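Local coordinates for probable signal peptide protein (Ralstonia solanacearum, PDB 2QGU) that binds phospholipids such as phosphatidylethanolamine and probably shuttles them across the periplasm between the two membranes, at residues F74-T78 and I97-K102; S103-T108 and R201-A206; Q119-K124 and V137-N143. The protein carries 13 engineered substitutions. Residue numbers count along the deposited sequence, not the author numbering.

Contact 1. Residues F74-T78 and I97-K102; sequences FKRTT and IQDGFK
Two alpha-helices of the MlaC fold cross here almost at right angles: 74-78 passes over 97-102 at 96°, the axes 9.7 Å apart at closest approach, with Thr78 and Gln98 nearest (CA to CA 5.8 Å). Both segments are regular helix, and what joins them is side-chain packing. Phe74, chi1 t and chi2 71°, points toward the second helix. Phe74 CE2 rests 3.4 Å from Lys102 N and 3.5 Å from Gln98 O, the carbonyl lying at the ring edge; Phe74 CZ meets Phe101 CD2 at 3.5 Å, over one face of the Phe101 ring. The two ring centroids are 5.0 Å apart with planes at an oblique 43°. Phe74 also touches the bound lipid and so brings this crossing to the edge of the pocket. Lys75 adds a marginal contact, its CB 3.8 Å from Gln98 NE2. Thr77 sits with CG2 4.2 Å from Phe101 CE2, while its hydroxyl bonds to the carbonyl of Tyr164. Thr78 completes the interface: CG2 lies 3.9 Å from Ile97 CG2, and OG1, held by chi1 m to donate to Phe74 O at 3.0 Å, comes within 3.5 Å of Gln98 CG and 3.6 Å of Phe101 CD2.

Contact 2. Residues S103-T108 and R201-A206; sequences SLLIRT and RNAQLA. Engineered in segment 103-108: Ser103 (natural residue Thr), Ile106 (natural residue Val).
Alpha-helical segments 103-108 and 201-206 run side by side in the same direction, axes 9.6 Å apart and inclined at 22°. Leu104 lies nearest Asn202 (CA to CA 5.7 Å) and Arg107 nearest Leu205 (CA to CA 6.5 Å). The polar part centres on the engineered Ser103: Ser103 OG donates to Asn202 OD1 (chi1 m) at 2.8 Å and accepts from Arg107 NE (chi1 m) at 3.0 Å. Through a water, Arg107 NH1 (2.9 Å) also reaches Leu205 O (3.0 Å, weak). Thr108 OG1, donating to Leu104 O at 2.7 Å, lies 3.9 Å from Leu205 CD1. The apolar part is Leu205, chi1 m, chi2 t, directed toward the other helix: Leu205 CD1 packs on Leu104 CD1 (3.3 Å) and Arg107 CB (3.9 Å), while Leu104 CD1 touches Arg201 CB at 3.7 Å. This is surface packing of the C-terminal helix 191-206 against helix 91-114, which is also flanked by helix 57-67 at Ser103 and Ile106 and by helix 173-188 at Leu104 and Leu105.

Contact 3. Residues Q119-K124 and V137-N143; sequences QTVAYK and VRSTVNN. Engineered in segment 119-124: Ala122 (natural residue Ser). With PEF (di-palmitoyl-3-sn-phosphatidylethanolamine), chain B.
Backbone hydrogen bonds tie this antiparallel beta hairpin together: Thr140 N to Ala122 O at 2.8 Å, Ala122 N to Thr140 O at 2.9 Å, Asn142 N to Thr120 O at 2.8 Å and Lys124 N to Arg138 O at 2.9 Å. Engineered Ala122 and Thr140 form the hydrogen-bonded pair between the non-hydrogen-bonded pairs Val121-Val141 and Tyr123-Ser139 (each CA to CA 4.3 Å). Strand 120-123 is an edge of the sheet; the strand axes are 4.7 Å apart, directions at 150°. At the lipid end Gln119 NE2 donates to Asn143 OD1 (2.9 Å). Gln119 NE2 also donates weakly to PEF O5 (3.3 Å), and Asn143 ND2 to PEF O1P at 2.9 Å, so the two residues contact an ester carbonyl and the phosphate. Waters bridge Tyr123 OH (3.2 Å) to Ser139 OG (2.8 Å), itself hydrogen-bonded to the carbonyl of Leu150, and Lys124 NZ (2.9 Å) to Ser139 O (3.0 Å). Val121, Tyr123, Ser139 and Val141 share one face, where Tyr123 packs on helix 31-47. Tyr123, chi1 m, lays CE1 3.6 Å from Ser139 CB and CD1 3.8 Å from Val137 CG1; Val121 CG2 sits 3.7 Å from Ser139 CB.

Overall arrangement
Contacts 1 and 2 follow one another on helix 91-114, their centres 13 Å apart, and they touch: Gly100 O accepts from Asn202 ND2 at 3.0 Å, and Phe74 CE1 packs on Leu105 CD1 at 3.6 Å. Contact 3 stands apart in the sheet, its centre about 25 Å from that of contact 1 and 26 Å from that of contact 2, with nearest atoms about 12 and 13 Å away. The phospholipid spans the gap. Contact 3 meets the phosphate and, weakly, an ester carbonyl, whereas Phe74 of contact 1 lies about 4 Å from the lipid, near the acyl tips, and Leu105 of 103-108 also lines the pocket. Contacts 1 and 3 thus meet the ligand near its two ends.

Contact 1. Residues F74-T78 and I97-K102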
loop_
_atom_site.group_PDB
_atom_site.type_symbol
_atom_site.label_atom_id
_atom_site.label_comp_id
_atom_site.label_asym_id
_atom_site.label_seq_id
_atom_site.Cartn_x
_atom_site.Cartn_y
_atom_site.Cartn_z
ATOM N N PHE A 74 -6.045 4.081 2.858
ATOM C CA PHE A 74 -4.937 4.767 2.208
ATOM C C PHE A 74 -4.900 6.268 2.512
ATOM O O PHE A 74 -3.849 6.898 2.389
ATOM C CB PHE A 74 -4.894 4.492 0.700
ATOM C CG PHE A 74 -3.569 4.828 0.081
ATOM C CD1 PHE A 74 -2.448 4.043 0.332
ATOM C CD2 PHE A 74 -3.431 5.944 -0.728
ATOM C CE1 PHE A 74 -1.213 4.353 -0.219
ATOM C CE2 PHE A 74 -2.196 6.262 -1.290
ATOM C CZ PHE A 74 -1.083 5.465 -1.032
ATOM N N LYS A 75 -6.032 6.836 2.927
ATOM C CA LYS A 75 -6.033 8.214 3.393
ATOM C C LYS A 75 -5.124 8.330 4.618
ATOM O O LYS A 75 -4.330 9.272 4.716
ATOM C CB LYS A 75 -7.447 8.686 3.709
ATOM C CG LYS A 75 -7.527 10.163 4.039
ATOM C CD LYS A 75 -8.963 10.574 4.272
ATOM C CE LYS A 75 -9.088 12.074 4.426
ATOM N NZ LYS A 75 -10.491 12.450 4.771
ATOM N N ARG A 76 -5.220 7.369 5.541
ATOM C CA ARG A 76 -4.311 7.368 6.691
ATOM C C ARG A 76 -2.849 7.222 6.267
ATOM O O ARG A 76 -1.987 7.926 6.780
ATOM C CB ARG A 76 -4.677 6.320 7.749
ATOM C CG ARG A 76 -3.724 6.399 8.941
ATOM C CD ARG A 76 -4.181 5.694 10.197
ATOM N NE ARG A 76 -3.168 5.895 11.237
ATOM C CZ ARG A 76 -3.031 5.145 12.326
ATOM N NH1 ARG A 76 -3.853 4.133 12.557
ATOM N NH2 ARG A 76 -2.063 5.415 13.189
ATOM N N THR A 77 -2.571 6.313 5.331
ATOM C CA THR A 77 -1.211 6.160 4.818
ATOM C C THR A 77 -0.678 7.495 4.306
ATOM O O THR A 77 0.469 7.857 4.564
ATOM C CB THR A 77 -1.152 5.138 3.678
ATOM O OG1 THR A 77 -1.970 4.009 4.006
ATOM C CG2 THR A 77 0.287 4.682 3.435
ATOM N N THR A 78 -1.528 8.220 3.583
ATOM C CA THR A 78 -1.144 9.506 3.010
ATOM C C THR A 78 -0.951 10.558 4.097
ATOM O O THR A 78 -0.004 11.339 4.042
ATOM C CB THR A 78 -2.175 9.980 1.975
ATOM O OG1 THR A 78 -2.303 8.989 0.948
ATOM C CG2 THR A 78 -1.733 11.293 1.328
ATOM N N ILE A 97 -2.810 14.502 -3.799
ATOM C CA ILE A 97 -1.664 13.793 -3.221
ATOM C C ILE A 97 -1.979 12.322 -2.935
ATOM O O ILE A 97 -1.178 11.448 -3.267
ATOM C CB ILE A 97 -1.089 14.541 -1.992
ATOM C CG1 ILE A 97 -0.431 15.846 -2.455
ATOM C CG2 ILE A 97 -0.064 13.681 -1.240
ATOM C CD1 ILE A 97 -0.190 16.866 -1.360
ATOM N N GLN A 98 -3.136 12.050 -2.337
ATOM C CA GLN A 98 -3.547 10.660 -2.136
ATOM C C GLN A 98 -3.602 9.899 -3.462
ATOM O O GLN A 98 -3.082 8.787 -3.566
ATOM C CB GLN A 98 -4.887 10.561 -1.405
ATOM C CG GLN A 98 -5.221 9.126 -1.008
ATOM C CD GLN A 98 -6.608 8.941 -0.412
ATOM O OE1 GLN A 98 -7.170 7.847 -0.485
ATOM N NE2 GLN A 98 -7.157 9.990 0.183
ATOM N N ASP A 99 -4.222 10.505 -4.474
ATOM C CA ASP A 99 -4.358 9.863 -5.778
ATOM C C ASP A 99 -3.003 9.643 -6.452
ATOM O O ASP A 99 -2.747 8.577 -7.013
ATOM C CB ASP A 99 -5.285 10.677 -6.686
ATOM C CG ASP A 99 -6.730 10.687 -6.204
ATOM O OD1 ASP A 99 -7.075 9.919 -5.282
ATOM O OD2 ASP A 99 -7.529 11.471 -6.758
ATOM N N GLY A 100 -2.130 10.648 -6.379
ATOM C CA GLY A 100 -0.803 10.551 -6.992
ATOM C C GLY A 100 0.099 9.553 -6.286
ATOM O O GLY A 100 0.863 8.834 -6.929
ATOM N N PHE A 101 0.018 9.531 -4.958
ATOM C CA PHE A 101 0.764 8.582 -4.129
ATOM C C PHE A 101 0.281 7.145 -4.394
ATOM O O PHE A 101 1.094 6.239 -4.598
ATOM C CB PHE A 101 0.612 9.009 -2.658
ATOM C CG PHE A 101 1.412 8.205 -1.654
ATOM C CD1 PHE A 101 2.591 7.543 -1.994
ATOM C CD2 PHE A 101 0.992 8.181 -0.327
ATOM C CE1 PHE A 101 3.305 6.827 -1.028
ATOM C CE2 PHE A 101 1.696 7.472 0.642
ATOM C CZ PHE A 101 2.853 6.800 0.293
ATOM N N LYS A 102 -1.037 6.953 -4.446
ATOM C CA LYS A 102 -1.612 5.648 -4.783
ATOM C C LYS A 102 -1.138 5.174 -6.159
ATOM O O LYS A 102 -0.691 4.040 -6.313
ATOM C CB LYS A 102 -3.132 5.707 -4.723
ATOM C CG LYS A 102 -3.826 4.425 -5.130
ATOM C CD LYS A 102 -5.330 4.589 -5.032
ATOM C CE LYS A 102 -6.047 3.493 -5.781
ATOM N NZ LYS A 102 -7.461 3.890 -6.039
#

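Contact 2. Residues S103-T108 and R201-A206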
loop_
_atom_site.group_PDB
_atom_site.type_symbol
_atom_site.label_atom_id
_atom_site.label_comp_id
_atom_site.label_asym_id
_atom_site.label_seq_id
_atom_site.Cartn_x
_atom_site.Cartn_y
_atom_site.Cartn_z
ATOM N N SER A 103 -1.229 6.046 -7.158
ATOM C CA SER A 103 -0.745 5.710 -8.493
ATOM C C SER A 103 0.742 5.350 -8.493
ATOM O O SER A 103 1.146 4.390 -9.147
ATOM C CB SER A 103 -1.023 6.867 -9.457
ATOM O OG SER A 103 -0.366 6.669 -10.700
ATOM N N LEU A 104 1.536 6.121 -7.749
ATOM C CA LEU A 104 2.976 5.900 -7.625
ATOM C C LEU A 104 3.287 4.499 -7.095
ATOM O O LEU A 104 4.135 3.793 -7.643
ATOM C CB LEU A 104 3.592 6.984 -6.724
ATOM C CG LEU A 104 5.047 6.907 -6.241
ATOM C CD1 LEU A 104 6.022 7.037 -7.389
ATOM C CD2 LEU A 104 5.317 7.991 -5.210
ATOM N N LEU A 105 2.582 4.099 -6.042
ATOM C CA LEU A 105 2.758 2.771 -5.449
ATOM C C LEU A 105 2.290 1.641 -6.363
ATOM O O LEU A 105 2.982 0.637 -6.501
ATOM C CB LEU A 105 2.072 2.677 -4.086
ATOM C CG LEU A 105 2.643 3.570 -2.984
ATOM C CD1 LEU A 105 1.857 3.323 -1.706
ATOM C CD2 LEU A 105 4.135 3.304 -2.760
ATOM N N ILE A 106 1.127 1.807 -6.994
ATOM C CA ILE A 106 0.616 0.768 -7.884
ATOM C C ILE A 106 1.599 0.562 -9.041
ATOM O O ILE A 106 1.962 -0.570 -9.356
ATOM C CB ILE A 106 -0.814 1.074 -8.408
ATOM C CG1 ILE A 106 -1.818 1.151 -7.252
ATOM C CG2 ILE A 106 -1.253 0.015 -9.427
ATOM C CD1 ILE A 106 -3.218 1.584 -7.676
ATOM N N ARG A 107 2.051 1.654 -9.655
ATOM C CA ARG A 107 3.009 1.571 -10.757
ATOM C C ARG A 107 4.348 0.963 -10.337
ATOM O O ARG A 107 4.975 0.242 -11.110
ATOM C CB ARG A 107 3.219 2.949 -11.392
ATOM C CG ARG A 107 1.982 3.486 -12.083
ATOM C CD ARG A 107 2.163 4.945 -12.525
ATOM N NE ARG A 107 0.929 5.441 -13.133
ATOM C CZ ARG A 107 0.597 5.273 -14.411
ATOM N NH1 ARG A 107 1.412 4.626 -15.234
ATOM N NH2 ARG A 107 -0.556 5.747 -14.864
ATOM N N THR A 108 4.768 1.245 -9.105
ATOM C CA THR A 108 6.007 0.692 -8.555
ATOM C C THR A 108 5.926 -0.832 -8.399
ATOM O O THR A 108 6.886 -1.548 -8.705
ATOM C CB THR A 108 6.357 1.365 -7.202
ATOM O OG1 THR A 108 6.583 2.766 -7.420
ATOM C CG2 THR A 108 7.615 0.761 -6.577
ATOM N N ARG A 201 7.187 11.855 -10.684
ATOM C CA ARG A 201 7.420 10.437 -10.419
ATOM C C ARG A 201 6.492 9.554 -11.239
ATOM O O ARG A 201 6.917 8.539 -11.796
ATOM C CB ARG A 201 7.273 10.125 -8.927
ATOM C CG ARG A 201 8.385 10.696 -8.058
ATOM C CD ARG A 201 9.737 10.030 -8.335
ATOM N NE ARG A 201 10.833 10.788 -7.733
ATOM C CZ ARG A 201 12.129 10.512 -7.871
ATOM N NH1 ARG A 201 13.031 11.279 -7.271
ATOM N NH2 ARG A 201 12.532 9.471 -8.593
ATOM N N ASN A 202 5.225 9.950 -11.319
ATOM C CA ASN A 202 4.257 9.201 -12.105
ATOM C C ASN A 202 4.558 9.255 -13.591
ATOM O O ASN A 202 4.377 8.265 -14.291
ATOM C CB ASN A 202 2.835 9.651 -11.784
ATOM C CG ASN A 202 2.314 9.016 -10.512
ATOM O OD1 ASN A 202 2.223 7.789 -10.415
ATOM N ND2 ASN A 202 1.985 9.840 -9.524
ATOM N N ALA A 203 5.046 10.399 -14.065
ATOM C CA ALA A 203 5.483 10.508 -15.455
ATOM C C ALA A 203 6.676 9.592 -15.747
ATOM O O ALA A 203 6.709 8.923 -16.780
ATOM C CB ALA A 203 5.807 11.953 -15.803
ATOM N N GLN A 204 7.637 9.550 -14.829
ATOM C CA GLN A 204 8.821 8.695 -14.970
ATOM C C GLN A 204 8.462 7.206 -14.969
ATOM O O GLN A 204 9.007 6.432 -15.760
ATOM C CB GLN A 204 9.846 9.006 -13.869
ATOM C CG GLN A 204 11.146 8.197 -13.946
ATOM C CD GLN A 204 11.973 8.508 -15.183
ATOM O OE1 GLN A 204 12.363 9.655 -15.414
ATOM N NE2 GLN A 204 12.255 7.481 -15.978
ATOM N N LEU A 205 7.550 6.811 -14.083
ATOM C CA LEU A 205 7.095 5.419 -14.015
ATOM C C LEU A 205 6.282 5.010 -15.241
ATOM O O LEU A 205 6.326 3.852 -15.667
ATOM C CB LEU A 205 6.274 5.178 -12.747
ATOM C CG LEU A 205 7.027 5.105 -11.417
ATOM C CD1 LEU A 205 6.080 5.364 -10.266
ATOM C CD2 LEU A 205 7.716 3.757 -11.240
ATOM N N ALA A 206 5.536 5.958 -15.803
ATOM C CA ALA A 206 4.743 5.693 -17.003
ATOM C C ALA A 206 5.633 5.377 -18.209
ATOM O O ALA A 206 5.264 4.562 -19.056
ATOM C CB ALA A 206 3.814 6.858 -17.301
HETATM O O HOH W 1 3.667 2.816 -14.907
#

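Contact 3. Residues Q119-K124 and V137-N143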
loop_
_atom_site.group_PDB
_atom_site.type_symbol
_atom_site.label_atom_id
_atom_site.label_comp_id
_atom_site.label_asym_id
_atom_site.label_seq_id
_atom_site.Cartn_x
_atom_site.Cartn_y
_atom_site.Cartn_z
ATOM N N GLN A 119 2.995 -18.265 -5.730
ATOM C CA GLN A 119 3.235 -17.772 -4.373
ATOM C C GLN A 119 2.148 -18.180 -3.404
ATOM O O GLN A 119 0.962 -18.103 -3.717
ATOM C CB GLN A 119 3.361 -16.250 -4.348
ATOM C CG GLN A 119 4.698 -15.728 -4.828
ATOM C CD GLN A 119 4.761 -15.557 -6.328
ATOM O OE1 GLN A 119 3.852 -15.969 -7.060
ATOM N NE2 GLN A 119 5.836 -14.946 -6.799
ATOM N N THR A 120 2.582 -18.620 -2.227
ATOM C CA THR A 120 1.703 -18.892 -1.105
ATOM C C THR A 120 2.200 -18.067 0.079
ATOM O O THR A 120 3.336 -17.596 0.078
ATOM C CB THR A 120 1.706 -20.387 -0.727
ATOM O OG1 THR A 120 3.042 -20.800 -0.427
ATOM C CG2 THR A 120 1.133 -21.250 -1.864
ATOM N N VAL A 121 1.353 -17.901 1.089
ATOM C CA VAL A 121 1.699 -17.067 2.239
ATOM C C VAL A 121 1.386 -17.768 3.558
ATOM O O VAL A 121 0.321 -18.377 3.716
ATOM C CB VAL A 121 1.021 -15.665 2.151
ATOM C CG1 VAL A 121 -0.485 -15.792 1.961
ATOM C CG2 VAL A 121 1.353 -14.804 3.363
ATOM N N ALA A 122 2.338 -17.688 4.484
ATOM C CA ALA A 122 2.184 -18.231 5.823
ATOM C C ALA A 122 2.178 -17.057 6.788
ATOM O O ALA A 122 2.953 -16.104 6.625
ATOM C CB ALA A 122 3.322 -19.170 6.140
ATOM N N TYR A 123 1.293 -17.119 7.775
ATOM C CA TYR A 123 1.197 -16.077 8.790
ATOM C C TYR A 123 1.921 -16.470 10.063
ATOM O O TYR A 123 1.846 -17.618 10.517
ATOM C CB TYR A 123 -0.274 -15.669 9.033
ATOM C CG TYR A 123 -0.782 -14.941 7.820
ATOM C CD1 TYR A 123 -0.683 -13.556 7.722
ATOM C CD2 TYR A 123 -1.262 -15.649 6.718
ATOM C CE1 TYR A 123 -1.089 -12.883 6.578
ATOM C CE2 TYR A 123 -1.661 -14.985 5.563
ATOM C CZ TYR A 123 -1.572 -13.607 5.501
ATOM O OH TYR A 123 -1.963 -12.964 4.346
ATOM N N LYS A 124 2.653 -15.507 10.609
ATOM C CA LYS A 124 3.301 -15.671 11.898
ATOM C C LYS A 124 2.245 -15.463 12.995
ATOM O O LYS A 124 1.151 -14.954 12.719
ATOM C CB LYS A 124 4.466 -14.684 12.026
ATOM C CG LYS A 124 5.604 -14.969 11.038
ATOM C CD LYS A 124 6.673 -13.898 11.115
ATOM C CE LYS A 124 7.793 -14.212 10.136
ATOM N NZ LYS A 124 8.853 -13.168 10.195
ATOM N N VAL A 137 0.214 -7.388 11.704
ATOM C CA VAL A 137 0.081 -8.761 11.217
ATOM C C VAL A 137 1.333 -9.082 10.410
ATOM O O VAL A 137 1.696 -8.332 9.498
ATOM C CB VAL A 137 -1.183 -8.921 10.337
ATOM C CG1 VAL A 137 -1.226 -10.292 9.659
ATOM C CG2 VAL A 137 -2.448 -8.677 11.163
ATOM N N ARG A 138 2.003 -10.177 10.764
ATOM C CA ARG A 138 3.266 -10.532 10.128
ATOM C C ARG A 138 3.120 -11.791 9.284
ATOM O O ARG A 138 2.429 -12.736 9.668
ATOM C CB ARG A 138 4.367 -10.715 11.174
ATOM C CG ARG A 138 4.567 -9.502 12.096
ATOM C CD ARG A 138 5.857 -9.621 12.898
ATOM N NE ARG A 138 7.019 -9.550 12.013
ATOM C CZ ARG A 138 8.183 -10.151 12.232
ATOM N NH1 ARG A 138 8.371 -10.911 13.306
ATOM N NH2 ARG A 138 9.158 -10.017 11.347
ATOM N N SER A 139 3.777 -11.804 8.127
ATOM C CA SER A 139 3.637 -12.918 7.196
ATOM C C SER A 139 4.904 -13.140 6.379
ATOM O O SER A 139 5.785 -12.273 6.318
ATOM C CB SER A 139 2.444 -12.692 6.255
ATOM O OG SER A 139 2.783 -11.836 5.170
ATOM N N THR A 140 4.974 -14.316 5.757
ATOM C CA THR A 140 6.070 -14.677 4.867
ATOM C C THR A 140 5.483 -15.250 3.585
ATOM O O THR A 140 4.746 -16.245 3.617
ATOM C CB THR A 140 6.995 -15.749 5.499
ATOM O OG1 THR A 140 7.400 -15.356 6.819
ATOM C CG2 THR A 140 8.224 -15.962 4.633
ATOM N N VAL A 141 5.806 -14.619 2.465
ATOM C CA VAL A 141 5.418 -15.113 1.148
ATOM C C VAL A 141 6.509 -16.068 0.670
ATOM O O VAL A 141 7.699 -15.744 0.760
ATOM C CB VAL A 141 5.269 -13.951 0.135
ATOM C CG1 VAL A 141 4.901 -14.471 -1.252
ATOM C CG2 VAL A 141 4.222 -12.956 0.618
ATOM N N ASN A 142 6.113 -17.243 0.181
ATOM C CA ASN A 142 7.060 -18.107 -0.514
ATOM C C ASN A 142 7.181 -17.651 -1.963
ATOM O O ASN A 142 6.278 -17.874 -2.770
ATOM C CB ASN A 142 6.641 -19.579 -0.459
ATOM C CG ASN A 142 7.574 -20.464 -1.260
ATOM O OD1 ASN A 142 8.751 -20.141 -1.431
ATOM N ND2 ASN A 142 7.054 -21.575 -1.771
ATOM N N ASN A 143 8.293 -16.988 -2.273
ATOM C CA ASN A 143 8.553 -16.479 -3.611
ATOM C C ASN A 143 9.535 -17.377 -4.342
ATOM O O ASN A 143 10.738 -17.120 -4.342
ATOM C CB ASN A 143 9.103 -15.046 -3.536
ATOM C CG ASN A 143 9.378 -14.453 -4.909
ATOM O OD1 ASN A 143 8.601 -14.639 -5.842
ATOM N ND2 ASN A 143 10.495 -13.737 -5.037
HETATM C C2 PEF B . 8.919 -9.626 -5.466
HETATM C C1 PEF B . 10.306 -10.047 -5.951
HETATM N N PEF B . 13.952 -9.553 -10.612
HETATM C C3 PEF B . 8.018 -10.841 -5.400
HETATM C C4 PEF B . 12.674 -8.934 -8.617
HETATM C C5 PEF B . 13.974 -8.735 -9.392
HETATM C C10 PEF B . 8.889 -7.663 -4.201
HETATM C C11 PEF B . 8.677 -6.930 -2.883
HETATM C C12 PEF B . 7.296 -7.261 -2.318
HETATM C C13 PEF B . 6.230 -6.583 -3.173
HETATM C C14 PEF B . 4.866 -6.635 -2.509
HETATM C C15 PEF B . 3.851 -5.881 -3.365
HETATM C C16 PEF B . 2.563 -5.639 -2.583
HETATM C C17 PEF B . 1.663 -4.642 -3.306
HETATM C C18 PEF B . 2.002 -3.207 -2.900
HETATM C C19 PEF B . 0.730 -2.390 -2.687
HETATM C C20 PEF B . 0.244 -1.788 -4.009
HETATM C C21 PEF B . -1.067 -1.032 -3.812
HETATM C C22 PEF B . -0.818 0.329 -3.163
HETATM C C23 PEF B . -2.081 1.189 -3.185
HETATM C C24 PEF B . -2.847 1.080 -1.869
HETATM C C25 PEF B . -4.315 1.453 -2.059
HETATM C C30 PEF B . 5.939 -11.541 -4.634
HETATM C C31 PEF B . 4.614 -11.484 -4.174
HETATM C C32 PEF B . 3.970 -10.256 -4.261
HETATM C C33 PEF B . 2.460 -10.415 -3.997
HETATM C C34 PEF B . 2.049 -9.955 -2.588
HETATM C C35 PEF B . 0.605 -9.418 -2.544
HETATM C C36 PEF B . 0.376 -8.666 -1.387
HETATM C C37 PEF B . -0.860 -8.012 -1.391
HETATM C C38 PEF B . -1.034 -7.279 -0.212
HETATM C C39 PEF B . -2.303 -6.415 -0.225
HETATM C C40 PEF B . -2.334 -5.417 0.950
HETATM C C41 PEF B . -1.625 -4.097 0.595
HETATM C C42 PEF B . -2.085 -2.943 1.493
HETATM C C43 PEF B . -1.087 -1.777 1.463
HETATM C C44 PEF B . -1.599 -0.577 2.268
HETATM C C45 PEF B . -0.601 0.584 2.241
HETATM O O4 PEF B . 8.929 -7.024 -5.257
HETATM O O5 PEF B . 6.496 -12.631 -4.548
HETATM O O2 PEF B . 9.023 -9.020 -4.165
HETATM O O3 PEF B . 6.635 -10.478 -5.155
HETATM O O1P PEF B . 11.681 -12.435 -7.359
HETATM O O2P PEF B . 11.038 -11.226 -9.519
HETATM O O3P PEF B . 10.246 -10.337 -7.350
HETATM O O4P PEF B . 12.692 -10.217 -7.967
HETATM P P PEF B . 11.399 -11.175 -8.090
HETATM O O HOH W 2 4.283 -21.173 -2.837
HETATM O O HOH W 3 0.690 -11.449 3.347
HETATM O O HOH W 4 7.426 -11.230 8.537
HETATM O O HOH W 5 9.156 -13.368 7.050
#